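Local coordinates for protein collagen adhesin (Staphylococcus aureus, PDB 2F68) that binds collagen as a surface adhesin of Staphylococcus aureus, probably closing its two immunoglobulin-like domains around the collagen triple helix in a "collagen hug", at residues K45-N48 and G49-I52; F170-I173 and N174-K177. All coordinates share one frame; numbering follows the deposited sequence.

Contact 1. Residues K45-N48 and G49-I52; sequences KIQN and GDMI
D50 folds back over Q47 and ties together the two ends of a type II beta turn. D50 CB lies 3.4 Å from the carbonyl oxygen Q47 O. The chi1 of -67° sets CG beside the backbone N of D50 and turns the carboxylate back toward Q47, the first residue of the turn. D50 CG sits 3.3 Å from Q47 O. D50 OD1 touches Q47 at CB, 3.6 Å away, and the rest of the glutamine leads off. D50 OD2 takes the hydrogen bond from Q47 N at 2.8 Å. That bond is nearly straight at 166°, but the N-H comes from above the carboxylate plane, 70° out of it. The turn's own backbone bond, D50 N to Q47 O, is weak at 3.5 Å, so the side chain supplies the shorter link. G49 fills the third turn position with a positive phi, a conformation that suits a residue without a side chain. R10 also forms a salt bridge with D50 OD2. The turn ends the loop after strand 31-40 and leads into strand 50-54 in the N-terminal Ig-like domain. G49 and D50 bond through their backbones to F94 of strand 89-94, while I46 packs on F39 and F94.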
ATOM      1  N   LYS A  45      21.489 -19.139  22.985  1.00 24.04           N
ATOM      2  CA  LYS A  45      21.825 -19.638  21.652  1.00 24.58           C
ATOM      3  C   LYS A  45      20.575 -19.836  20.794  1.00 24.27           C
ATOM      4  O   LYS A  45      19.603 -20.460  21.230  1.00 24.90           O
ATOM      5  CB  LYS A  45      22.615 -20.950  21.757  1.00 24.35           C
ATOM      6  CG  LYS A  45      23.141 -21.486  20.430  1.00 26.96           C
ATOM      7  CD  LYS A  45      23.817 -22.839  20.606  1.00 26.86           C
ATOM      8  CE  LYS A  45      24.182 -23.465  19.266  1.00 28.87           C
ATOM      9  NZ  LYS A  45      25.264 -22.723  18.558  1.00 32.42           N
ATOM     10  N   ILE A  46      20.611 -19.294  19.579  1.00 24.26           N
ATOM     11  CA  ILE A  46      19.501 -19.406  18.633  1.00 24.46           C
ATOM     12  C   ILE A  46      19.483 -20.803  18.008  1.00 26.01           C
ATOM     13  O   ILE A  46      20.477 -21.248  17.428  1.00 24.14           O
ATOM     14  CB  ILE A  46      19.567 -18.312  17.534  1.00 24.92           C
ATOM     15  CG1 ILE A  46      19.621 -16.916  18.171  1.00 22.76           C
ATOM     16  CG2 ILE A  46      18.373 -18.425  16.584  1.00 26.54           C
ATOM     17  CD1 ILE A  46      20.125 -15.819  17.246  1.00 23.47           C
ATOM     18  N   GLN A  47      18.345 -21.481  18.138  1.00 26.87           N
ATOM     19  CA  GLN A  47      18.196 -22.863  17.683  1.00 29.41           C
ATOM     20  C   GLN A  47      17.257 -22.980  16.481  1.00 28.13           C
ATOM     21  O   GLN A  47      16.674 -21.988  16.034  1.00 26.99           O
ATOM     22  CB  GLN A  47      17.693 -23.747  18.829  1.00 27.82           C
ATOM     23  CG  GLN A  47      18.661 -23.876  20.003  1.00 33.36           C
ATOM     24  CD  GLN A  47      18.065 -24.628  21.181  1.00 33.74           C
ATOM     25  OE1 GLN A  47      18.023 -24.114  22.299  1.00 41.43           O
ATOM     26  NE2 GLN A  47      17.601 -25.849  20.936  1.00 40.62           N
ATOM     27  N   ASN A  48      17.125 -24.201  15.963  1.00 27.74           N
ATOM     28  CA  ASN A  48      16.206 -24.505  14.871  1.00 28.36           C
ATOM     29  C   ASN A  48      14.752 -24.446  15.332  1.00 27.66           C
ATOM     30  O   ASN A  48      14.374 -25.096  16.311  1.00 27.43           O
ATOM     31  CB  ASN A  48      16.529 -25.881  14.270  1.00 29.01           C
ATOM     32  CG  ASN A  48      15.508 -26.334  13.232  1.00 30.09           C
ATOM     33  OD1 ASN A  48      15.032 -25.544  12.415  1.00 32.61           O
ATOM     34  ND2 ASN A  48      15.177 -27.619  13.257  1.00 33.00           N
ATOM     35  N   GLY A  49      13.946 -23.660  14.623  1.00 28.18           N
ATOM     36  CA  GLY A  49      12.528 -23.510  14.940  1.00 27.37           C
ATOM     37  C   GLY A  49      12.212 -22.319  15.825  1.00 27.88           C
ATOM     38  O   GLY A  49      11.044 -22.059  16.124  1.00 28.04           O
ATOM     39  N   ASP A  50      13.250 -21.599  16.244  1.00 25.70           N
ATOM     40  CA  ASP A  50      13.095 -20.410  17.079  1.00 24.51           C
ATOM     41  C   ASP A  50      12.473 -19.261  16.292  1.00 23.29           C
ATOM     42  O   ASP A  50      12.824 -19.034  15.131  1.00 23.28           O
ATOM     43  CB  ASP A  50      14.445 -19.981  17.661  1.00 24.37           C
ATOM     44  CG  ASP A  50      15.005 -20.981  18.663  1.00 26.70           C
ATOM     45  OD1 ASP A  50      14.486 -22.115  18.751  1.00 23.81           O
ATOM     46  OD2 ASP A  50      15.974 -20.629  19.366  1.00 25.85           O
ATOM     47  N   MET A  51      11.549 -18.543  16.927  1.00 23.78           N
ATOM     48  CA  MET A  51      10.868 -17.423  16.275  1.00 25.60           C
ATOM     49  C   MET A  51      10.835 -16.139  17.105  1.00 23.56           C
ATOM     50  O   MET A  51      10.653 -16.174  18.324  1.00 22.10           O
ATOM     51  CB  MET A  51       9.452 -17.810  15.819  1.00 25.34           C
ATOM     52  CG  MET A  51       8.567 -18.446  16.888  1.00 29.08           C
ATOM     53  SD  MET A  51       6.799 -18.295  16.538  1.00 34.69           S
ATOM     54  CE  MET A  51       6.659 -19.094  14.939  1.00 37.09           C
ATOM     55  N   ILE A  52      11.016 -15.014  16.416  1.00 22.49           N
ATOM     56  CA  ILE A  52      10.932 -13.687  17.020  1.00 20.37           C
ATOM     57  C   ILE A  52       9.699 -12.967  16.470  1.00 20.97           C
ATOM     58  O   ILE A  52       9.553 -12.812  15.255  1.00 20.55           O
ATOM     59  CB  ILE A  52      12.209 -12.853  16.745  1.00 19.46           C
ATOM     60  CG1 ILE A  52      13.429 -13.498  17.414  1.00 21.68           C
ATOM     61  CG2 ILE A  52      12.026 -11.414  17.224  1.00 20.69           C
ATOM     62  CD1 ILE A  52      14.770 -13.038  16.861  1.00 20.57           C
TER

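Contact 2. Residues F170-I173 and N174-K177; sequences FLNI and NNEK
The side chains of N172 and N175 meet obliquely, with their amide planes 60° apart. They do not pair amide to amide. Instead, the amide of N175 reaches back to the root of N172. N175 OD1 rests 3.2 Å from CB of N172, and N175 ND2 lies 3.4 Å from the backbone oxygen N172 O. This last pair is a weak hydrogen bond, bent to 127°. The chi1 of -65° in N175 places CG beside its own backbone N and lets the amide turn back toward the strand end. Both amides have stronger partners elsewhere: N172 OD1 bonds to S255 OG on strand 252-262, and N175 ND2 to V151 O. Between the two asparagines lies the bend in the chain. I173 ends strand 166-173, with its side chain packed on I184, I186 and I256. N174 follows with positive phi and psi and opens a type I beta turn. K177 N closes this turn on N174 O at 3.2 Å. Both ends of the N174 amide are bonded, OD1 to S178 N and ND2 to G249 O. The local N172-N175 link is therefore a minor one. Bonds from the side-chain amides to neighbouring loops and strands probably do more to fix the chain where it leaves the five-stranded sheet of the collagen-binding domain.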
ATOM      1  N   PHE A 170      -6.796   5.427  -8.683  1.00 20.10           N
ATOM      2  CA  PHE A 170      -8.122   6.036  -8.597  1.00 20.25           C
ATOM      3  C   PHE A 170      -8.250   7.261  -9.499  1.00 20.10           C
ATOM      4  O   PHE A 170      -7.479   8.217  -9.378  1.00 19.91           O
ATOM      5  CB  PHE A 170      -8.446   6.421  -7.148  1.00 21.09           C
ATOM      6  CG  PHE A 170      -8.600   5.244  -6.221  1.00 23.68           C
ATOM      7  CD1 PHE A 170      -7.506   4.749  -5.515  1.00 24.78           C
ATOM      8  CD2 PHE A 170      -9.841   4.640  -6.044  1.00 25.13           C
ATOM      9  CE1 PHE A 170      -7.645   3.663  -4.655  1.00 25.38           C
ATOM     10  CE2 PHE A 170      -9.990   3.555  -5.184  1.00 25.29           C
ATOM     11  CZ  PHE A 170      -8.889   3.065  -4.489  1.00 25.11           C
ATOM     12  N   LEU A 171      -9.226   7.221 -10.402  1.00 20.08           N
ATOM     13  CA  LEU A 171      -9.548   8.356 -11.264  1.00 19.94           C
ATOM     14  C   LEU A 171     -10.844   9.017 -10.803  1.00 20.47           C
ATOM     15  O   LEU A 171     -11.940   8.591 -11.174  1.00 18.52           O
ATOM     16  CB  LEU A 171      -9.649   7.923 -12.733  1.00 20.78           C
ATOM     17  CG  LEU A 171      -8.394   7.977 -13.612  1.00 24.79           C
ATOM     18  CD1 LEU A 171      -7.371   6.921 -13.217  1.00 24.83           C
ATOM     19  CD2 LEU A 171      -8.774   7.821 -15.076  1.00 20.74           C
ATOM     20  N   ASN A 172     -10.702  10.056  -9.987  1.00 20.09           N
ATOM     21  CA  ASN A 172     -11.843  10.750  -9.395  1.00 20.32           C
ATOM     22  C   ASN A 172     -12.288  11.951 -10.229  1.00 20.52           C
ATOM     23  O   ASN A 172     -11.682  13.023 -10.169  1.00 20.02           O
ATOM     24  CB  ASN A 172     -11.520  11.169  -7.955  1.00 21.15           C
ATOM     25  CG  ASN A 172     -11.175   9.988  -7.061  1.00 24.23           C
ATOM     26  OD1 ASN A 172     -11.923   9.012  -6.980  1.00 26.12           O
ATOM     27  ND2 ASN A 172     -10.040  10.077  -6.377  1.00 26.86           N
ATOM     28  N   ILE A 173     -13.354  11.756 -11.004  1.00 21.12           N
ATOM     29  CA  ILE A 173     -13.852  12.769 -11.938  1.00 20.94           C
ATOM     30  C   ILE A 173     -15.122  13.441 -11.410  1.00 22.53           C
ATOM     31  O   ILE A 173     -16.022  12.767 -10.902  1.00 21.98           O
ATOM     32  CB  ILE A 173     -14.135  12.162 -13.341  1.00 21.13           C
ATOM     33  CG1 ILE A 173     -13.009  11.209 -13.764  1.00 20.37           C
ATOM     34  CG2 ILE A 173     -14.333  13.269 -14.378  1.00 18.22           C
ATOM     35  CD1 ILE A 173     -13.369  10.280 -14.913  1.00 22.22           C
ATOM     36  N   ASN A 174     -15.176  14.768 -11.545  1.00 22.28           N
ATOM     37  CA  ASN A 174     -16.319  15.591 -11.122  1.00 22.83           C
ATOM     38  C   ASN A 174     -16.765  15.299  -9.685  1.00 23.26           C
ATOM     39  O   ASN A 174     -17.898  14.876  -9.440  1.00 23.37           O
ATOM     40  CB  ASN A 174     -17.486  15.463 -12.116  1.00 22.91           C
ATOM     41  CG  ASN A 174     -18.521  16.572 -11.963  1.00 23.36           C
ATOM     42  OD1 ASN A 174     -18.273  17.597 -11.326  1.00 23.20           O
ATOM     43  ND2 ASN A 174     -19.691  16.368 -12.558  1.00 21.86           N
ATOM     44  N   ASN A 175     -15.856  15.543  -8.745  1.00 23.38           N
ATOM     45  CA  ASN A 175     -16.050  15.204  -7.334  1.00 24.24           C
ATOM     46  C   ASN A 175     -17.172  15.963  -6.623  1.00 25.84           C
ATOM     47  O   ASN A 175     -17.756  15.454  -5.664  1.00 25.39           O
ATOM     48  CB  ASN A 175     -14.736  15.383  -6.565  1.00 23.59           C
ATOM     49  CG  ASN A 175     -13.658  14.421  -7.023  1.00 24.37           C
ATOM     50  OD1 ASN A 175     -13.810  13.204  -6.919  1.00 21.96           O
ATOM     51  ND2 ASN A 175     -12.556  14.966  -7.527  1.00 19.22           N
ATOM     52  N   GLU A 176     -17.468  17.170  -7.095  1.00 26.98           N
ATOM     53  CA  GLU A 176     -18.488  18.018  -6.477  1.00 28.42           C
ATOM     54  C   GLU A 176     -19.838  17.944  -7.196  1.00 28.39           C
ATOM     55  O   GLU A 176     -20.772  18.673  -6.848  1.00 29.38           O
ATOM     56  CB  GLU A 176     -18.000  19.471  -6.388  1.00 30.11           C
ATOM     57  CG  GLU A 176     -16.758  19.674  -5.515  1.00 33.99           C
ATOM     58  CD  GLU A 176     -16.972  19.278  -4.060  1.00 41.53           C
ATOM     59  OE1 GLU A 176     -17.999  19.679  -3.470  1.00 46.01           O
ATOM     60  OE2 GLU A 176     -16.105  18.572  -3.504  1.00 44.92           O
ATOM     61  N   LYS A 177     -19.929  17.054  -8.187  1.00 26.69           N
ATOM     62  CA  LYS A 177     -21.154  16.823  -8.970  1.00 27.57           C
ATOM     63  C   LYS A 177     -21.700  18.107  -9.608  1.00 27.79           C
ATOM     64  O   LYS A 177     -22.903  18.381  -9.556  1.00 26.32           O
ATOM     65  CB  LYS A 177     -22.232  16.131  -8.119  1.00 27.56           C
ATOM     66  CG  LYS A 177     -21.809  14.795  -7.522  1.00 29.02           C
ATOM     67  CD  LYS A 177     -22.859  14.267  -6.554  1.00 29.99           C
ATOM     68  CE  LYS A 177     -22.362  13.046  -5.794  1.00 32.42           C
ATOM     69  NZ  LYS A 177     -21.291  13.379  -4.810  1.00 37.17           N
TER

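Overall arrangement
Both contacts are local turns next to a strand, and both are partly buried. Contact 1 leads into strand 50-54 of the N-terminal Ig-like domain. Contact 2 leads out of strand 166-173 in the collagen-binding domain. They share no strand or sheet. Their centres are about 52 Å apart, on opposite sides of the chain's centre, and they do not touch. Their chemistry differs. Contact 1 depends on a carboxylate that accepts a short hydrogen bond from a backbone N-H and also pairs with R10, outside the two segments. Contact 2 uses neutral asparagine amides, whose stronger bonds go to residues outside the turn. In each, an isoleucine beside the turn is buried against other strands of its own domain.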